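Local coordinates for alternansucrase (PDB 6HVG), which is a large multidomain member of glycosyl hydrolase family 70, built round a TIM-barrel-type catalytic region and carrying repeats of the choline-binding type, at residues P438-W443 with D506-T511; K447-N452 with K510-W515. All coordinates share one frame; numbering follows the deposited sequence.

Both interactions lie in a helix-rich part of the family 70 region, probably domain IV as in related enzymes, their centres about 34 and 31 Å from the centre of the chain and about 8 Å from each other. Along the chain the turn 438-443 comes first, then helix 447-462, and both contacts end on helix 499-511 and its exit. They also touch: Phe-508 CE2 of interaction 1 is 3.9 Å from Trp-515 CZ3 of interaction 2. The end of helix 499-511, through Phe-508 and Val-509, meets the turn, and the chain just after it, through Gln-512 and Trp-515, meets helix 447-462; both partners lie some sixty residues earlier.

Interaction 1 of 2, residues P438-W443 with D506-T511; sequences PLLMTW and DSFVKT
Leu-440 points its CD1 methyl at the rim of the Phe-508 ring, joining a tight turn to helix 499-511 by apolar packing in what is probably domain IV of this family 70 protein. The methyl lies near the ring plane, beside the bond between the two ring atoms it approaches, at 3.7 Å from CE2 and 3.9 Å from CD2 of Phe-508; it meets an edge and not a face. Two torsions explain this reach. The Leu-440 CG stands anti to its own carbonyl carbon (chi1 -64°), and CD1 continues the chain fully extended (chi2 174°), making it the branch that crosses to the helix. Phe-508, for its part, points its CB toward the turn. The gap bridged is substantial: the nearest CA atoms, those of Leu-440 and Val-509, are 9.6 Å apart, and only 91 Å² is buried in all.

The turn that presents Leu-440 is held by its backbone. Met-441 N bonds to Pro-438 O, while Leu-439 O takes two donors, Thr-442 N and Trp-443 N. Beyond the two segments, Phe-508 also meets the ring of Phe-456 on helix 447-462, and Val-509 leans on Trp-515. All three residues that touch are buried. The same Leu-440 CD1 has a second, looser neighbour in the next helical residue, Val-509, whose CG2 methyl is 4.1 Å away.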
loop_
_atom_site.group_PDB
_atom_site.type_symbol
_atom_site.label_atom_id
_atom_site.label_comp_id
_atom_site.label_asym_id
_atom_site.label_seq_id
_atom_site.Cartn_x
_atom_site.Cartn_y
_atom_site.Cartn_z
ATOM N N PRO A 438 -28.523 -23.955 12.850
ATOM C CA PRO A 438 -27.511 -22.999 13.267
ATOM C C PRO A 438 -27.387 -22.937 14.769
ATOM O O PRO A 438 -28.390 -22.860 15.475
ATOM C CB PRO A 438 -28.019 -21.643 12.725
ATOM C CG PRO A 438 -29.429 -21.849 12.412
ATOM C CD PRO A 438 -29.659 -23.308 12.185
ATOM N N LEU A 439 -26.152 -22.913 15.244
ATOM C CA LEU A 439 -25.863 -22.777 16.649
ATOM C C LEU A 439 -26.547 -21.552 17.244
ATOM O O LEU A 439 -27.028 -21.582 18.378
ATOM C CB LEU A 439 -24.347 -22.678 16.853
ATOM C CG LEU A 439 -23.828 -22.794 18.285
ATOM C CD1 LEU A 439 -24.180 -24.120 18.942
ATOM C CD2 LEU A 439 -22.331 -22.609 18.275
ATOM N N LEU A 440 -26.584 -20.465 16.489
ATOM C CA LEU A 440 -27.179 -19.214 16.958
ATOM C C LEU A 440 -28.714 -19.220 17.100
ATOM O O LEU A 440 -29.298 -18.232 17.566
ATOM C CB LEU A 440 -26.744 -18.049 16.059
ATOM C CG LEU A 440 -25.246 -17.686 16.026
ATOM C CD1 LEU A 440 -24.972 -16.614 14.984
ATOM C CD2 LEU A 440 -24.770 -17.204 17.388
ATOM N N MET A 441 -29.353 -20.324 16.726
ATOM C CA MET A 441 -30.781 -20.537 17.006
ATOM C C MET A 441 -31.020 -20.860 18.482
ATOM O O MET A 441 -32.115 -20.626 18.994
ATOM C CB MET A 441 -31.330 -21.667 16.111
ATOM C CG MET A 441 -32.851 -21.856 16.128
ATOM S SD MET A 441 -33.441 -23.189 15.041
ATOM C CE MET A 441 -32.901 -24.645 15.937
ATOM N N THR A 442 -29.984 -21.387 19.145
ATOM C CA THR A 442 -30.053 -21.957 20.485
ATOM C C THR A 442 -29.039 -21.391 21.480
ATOM O O THR A 442 -29.278 -21.416 22.682
ATOM C CB THR A 442 -29.843 -23.475 20.377
ATOM O OG1 THR A 442 -30.954 -24.037 19.654
ATOM C CG2 THR A 442 -29.740 -24.139 21.763
ATOM N N TRP A 443 -27.903 -20.891 21.011
ATOM C CA TRP A 443 -26.852 -20.401 21.912
ATOM C C TRP A 443 -26.268 -19.087 21.409
ATOM O O TRP A 443 -26.307 -18.807 20.228
ATOM C CB TRP A 443 -25.751 -21.455 22.048
ATOM C CG TRP A 443 -24.557 -21.002 22.798
ATOM C CD1 TRP A 443 -24.290 -21.189 24.124
ATOM C CD2 TRP A 443 -23.453 -20.268 22.267
ATOM N NE1 TRP A 443 -23.091 -20.609 24.456
ATOM C CE2 TRP A 443 -22.556 -20.032 23.332
ATOM C CE3 TRP A 443 -23.145 -19.764 21.001
ATOM C CZ2 TRP A 443 -21.364 -19.321 23.164
ATOM C CZ3 TRP A 443 -21.961 -19.053 20.835
ATOM C CH2 TRP A 443 -21.086 -18.841 21.907
ATOM N N ASP A 506 -25.358 -16.048 7.763
ATOM C CA ASP A 506 -24.133 -15.475 7.189
ATOM C C ASP A 506 -24.156 -13.950 7.244
ATOM O O ASP A 506 -23.170 -13.327 7.655
ATOM C CB ASP A 506 -23.942 -15.919 5.739
ATOM C CG ASP A 506 -23.396 -17.335 5.615
ATOM O OD1 ASP A 506 -22.737 -17.837 6.565
ATOM O OD2 ASP A 506 -23.604 -17.933 4.532
ATOM N N SER A 507 -25.286 -13.365 6.843
ATOM C CA SER A 507 -25.468 -11.918 6.855
ATOM C C SER A 507 -25.438 -11.327 8.251
ATOM O O SER A 507 -24.837 -10.273 8.469
ATOM C CB SER A 507 -26.786 -11.525 6.168
ATOM O OG SER A 507 -26.682 -11.690 4.776
ATOM N N PHE A 508 -26.128 -11.987 9.180
ATOM C CA PHE A 508 -26.177 -11.520 10.545
ATOM C C PHE A 508 -24.793 -11.537 11.180
ATOM O O PHE A 508 -24.417 -10.603 11.905
ATOM C CB PHE A 508 -27.123 -12.353 11.391
ATOM C CG PHE A 508 -26.875 -12.190 12.854
ATOM C CD1 PHE A 508 -27.093 -10.972 13.473
ATOM C CD2 PHE A 508 -26.361 -13.236 13.587
ATOM C CE1 PHE A 508 -26.834 -10.816 14.807
ATOM C CE2 PHE A 508 -26.091 -13.085 14.914
ATOM C CZ PHE A 508 -26.336 -11.873 15.527
ATOM N N VAL A 509 -24.048 -12.599 10.899
ATOM C CA VAL A 509 -22.725 -12.785 11.476
ATOM C C VAL A 509 -21.775 -11.656 11.101
ATOM O O VAL A 509 -20.985 -11.228 11.931
ATOM C CB VAL A 509 -22.125 -14.150 11.065
ATOM C CG1 VAL A 509 -20.649 -14.243 11.404
ATOM C CG2 VAL A 509 -22.874 -15.280 11.750
ATOM N N LYS A 510 -21.836 -11.190 9.856
ATOM C CA LYS A 510 -20.946 -10.130 9.365
ATOM C C LYS A 510 -21.263 -8.766 9.995
ATOM O O LYS A 510 -20.416 -7.880 10.072
ATOM C CB LYS A 510 -21.037 -10.032 7.840
ATOM C CG LYS A 510 -20.466 -11.228 7.081
ATOM C CD LYS A 510 -20.802 -11.099 5.585
ATOM C CE LYS A 510 -20.369 -12.336 4.783
ATOM N NZ LYS A 510 -19.836 -12.019 3.415
ATOM N N THR A 511 -22.489 -8.621 10.460
ATOM C CA THR A 511 -22.940 -7.454 11.200
ATOM C C THR A 511 -22.204 -7.198 12.520
ATOM O O THR A 511 -22.056 -6.053 12.935
ATOM C CB THR A 511 -24.449 -7.635 11.506
ATOM O OG1 THR A 511 -25.179 -7.542 10.286
ATOM C CG2 THR A 511 -24.983 -6.577 12.449
#

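Interaction 2 of 2, residues K447-N452 with K510-W515; sequences KQTQAN and KTQANW
The side-chain amides of Asn-452 and Gln-512 meet with their planes 67° apart, joined by one hydrogen bond that lies in both planes or close to them. Asn-452 ND2 donates to Gln-512 OE1 over 3.3 Å, and the N-H points almost straight at the oxygen (172°). The oxygen lies close to the Asn-452 amide plane, and the nitrogen lies in the Gln-512 carbonyl plane on a lone pair, so each amide uses its in-plane polar direction despite the twist between them. The other flat group, the Trp-515 indole, receives the Thr-449 methyl at its six-membered end: CG2 is 3.7 Å from CH2 and 4.1 Å from CZ3, at an oblique approach.

These contacts dock the first turns of helix 447-462 against the chain leaving helix 499-511, a helix-to-loop packing within the helical part of the family 70 region. Thr-449 and Asn-452, one turn apart on the first helix, both face this exit. Gln-512 reaches Asn-452 because its chain is bent at chi2 (-62°), which also puts NE2 3.9 Å from Asn-452 CB. Thr-449 divides its branches: CG2 goes to the indole, while OG1 is hydrogen-bonded to Asp-446 OD1 just ahead of the helix. Trp-515, whose side chain also touches Ala-412, is carried on a short turn in which its N bonds to Gln-512 O at 2.8 Å.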
loop_
_atom_site.group_PDB
_atom_site.type_symbol
_atom_site.label_atom_id
_atom_site.label_comp_id
_atom_site.label_asym_id
_atom_site.label_seq_id
_atom_site.Cartn_x
_atom_site.Cartn_y
_atom_site.Cartn_z
ATOM N N LYS A 447 -25.308 -11.556 25.971
ATOM C CA LYS A 447 -26.646 -11.002 25.818
ATOM C C LYS A 447 -26.773 -9.983 24.689
ATOM O O LYS A 447 -27.785 -9.954 24.007
ATOM C CB LYS A 447 -27.109 -10.383 27.136
ATOM C CG LYS A 447 -27.539 -11.438 28.136
ATOM C CD LYS A 447 -27.866 -10.832 29.473
ATOM C CE LYS A 447 -29.241 -10.247 29.490
ATOM N NZ LYS A 447 -29.390 -9.324 30.648
ATOM N N GLN A 448 -25.748 -9.176 24.471
ATOM C CA GLN A 448 -25.744 -8.218 23.364
ATOM C C GLN A 448 -25.926 -8.926 22.032
ATOM O O GLN A 448 -26.784 -8.556 21.249
ATOM C CB GLN A 448 -24.417 -7.446 23.341
ATOM C CG GLN A 448 -24.325 -6.317 22.327
ATOM C CD GLN A 448 -25.340 -5.217 22.557
ATOM O OE1 GLN A 448 -25.075 -4.243 23.277
ATOM N NE2 GLN A 448 -26.523 -5.386 21.994
ATOM N N THR A 449 -25.131 -9.969 21.791
ATOM C CA THR A 449 -25.255 -10.746 20.586
ATOM C C THR A 449 -26.619 -11.400 20.514
ATOM O O THR A 449 -27.249 -11.421 19.466
ATOM C CB THR A 449 -24.189 -11.837 20.511
ATOM O OG1 THR A 449 -22.900 -11.265 20.688
ATOM C CG2 THR A 449 -24.222 -12.521 19.134
ATOM N N GLN A 450 -27.094 -11.948 21.623
ATOM C CA GLN A 450 -28.419 -12.569 21.633
ATOM C C GLN A 450 -29.481 -11.566 21.217
ATOM O O GLN A 450 -30.341 -11.884 20.415
ATOM C CB GLN A 450 -28.757 -13.144 23.018
ATOM C CG GLN A 450 -30.108 -13.844 23.089
ATOM C CD GLN A 450 -30.226 -14.784 24.252
ATOM O OE1 GLN A 450 -29.328 -14.863 25.093
ATOM N NE2 GLN A 450 -31.364 -15.473 24.355
ATOM N N ALA A 451 -29.428 -10.371 21.797
ATOM C CA ALA A 451 -30.421 -9.341 21.508
ATOM C C ALA A 451 -30.336 -8.897 20.053
ATOM O O ALA A 451 -31.364 -8.600 19.424
ATOM C CB ALA A 451 -30.257 -8.153 22.435
ATOM N N ASN A 452 -29.115 -8.837 19.526
ATOM C CA ASN A 452 -28.923 -8.432 18.133
ATOM C C ASN A 452 -29.445 -9.495 17.167
ATOM O O ASN A 452 -30.103 -9.164 16.183
ATOM C CB ASN A 452 -27.456 -8.118 17.843
ATOM C CG ASN A 452 -26.994 -6.821 18.481
ATOM O OD1 ASN A 452 -27.793 -5.982 18.857
ATOM N ND2 ASN A 452 -25.696 -6.647 18.580
ATOM N N LYS A 510 -21.836 -11.190 9.856
ATOM C CA LYS A 510 -20.946 -10.130 9.365
ATOM C C LYS A 510 -21.263 -8.766 9.995
ATOM O O LYS A 510 -20.416 -7.880 10.072
ATOM C CB LYS A 510 -21.037 -10.032 7.840
ATOM C CG LYS A 510 -20.466 -11.228 7.081
ATOM C CD LYS A 510 -20.802 -11.099 5.585
ATOM C CE LYS A 510 -20.369 -12.336 4.783
ATOM N NZ LYS A 510 -19.836 -12.019 3.415
ATOM N N THR A 511 -22.489 -8.621 10.460
ATOM C CA THR A 511 -22.940 -7.454 11.200
ATOM C C THR A 511 -22.204 -7.198 12.520
ATOM O O THR A 511 -22.056 -6.053 12.935
ATOM C CB THR A 511 -24.449 -7.635 11.506
ATOM O OG1 THR A 511 -25.179 -7.542 10.286
ATOM C CG2 THR A 511 -24.983 -6.577 12.449
ATOM N N GLN A 512 -21.771 -8.260 13.188
ATOM C CA GLN A 512 -21.183 -8.165 14.524
ATOM C C GLN A 512 -19.689 -7.891 14.486
ATOM O O GLN A 512 -18.937 -8.601 13.829
ATOM C CB GLN A 512 -21.411 -9.469 15.292
ATOM C CG GLN A 512 -22.855 -9.911 15.351
ATOM C CD GLN A 512 -23.694 -8.907 16.070
ATOM O OE1 GLN A 512 -23.621 -8.794 17.296
ATOM N NE2 GLN A 512 -24.492 -8.156 15.327
ATOM N N ALA A 513 -19.264 -6.880 15.236
ATOM C CA ALA A 513 -17.874 -6.430 15.250
ATOM C C ALA A 513 -16.881 -7.561 15.537
ATOM O O ALA A 513 -15.816 -7.620 14.925
ATOM C CB ALA A 513 -17.688 -5.286 16.244
ATOM N N ASN A 514 -17.206 -8.424 16.494
ATOM C CA ASN A 514 -16.328 -9.542 16.825
ATOM C C ASN A 514 -16.179 -10.545 15.686
ATOM O O ASN A 514 -15.269 -11.350 15.694
ATOM C CB ASN A 514 -16.841 -10.248 18.072
ATOM C CG ASN A 514 -16.368 -9.606 19.350
ATOM O OD1 ASN A 514 -15.440 -8.834 19.361
ATOM N ND2 ASN A 514 -16.994 -9.963 20.446
ATOM N N TRP A 515 -17.104 -10.508 14.730
ATOM C CA TRP A 515 -17.103 -11.415 13.596
ATOM C C TRP A 515 -16.847 -10.731 12.253
ATOM O O TRP A 515 -17.219 -11.259 11.180
ATOM C CB TRP A 515 -18.440 -12.170 13.566
ATOM C CG TRP A 515 -18.686 -12.964 14.819
ATOM C CD1 TRP A 515 -17.738 -13.467 15.673
ATOM C CD2 TRP A 515 -19.947 -13.343 15.366
ATOM N NE1 TRP A 515 -18.333 -14.133 16.700
ATOM C CE2 TRP A 515 -19.689 -14.086 16.529
ATOM C CE3 TRP A 515 -21.272 -13.136 14.980
ATOM C CZ2 TRP A 515 -20.690 -14.613 17.308
ATOM C CZ3 TRP A 515 -22.285 -13.682 15.770
ATOM C CH2 TRP A 515 -21.978 -14.400 16.916
#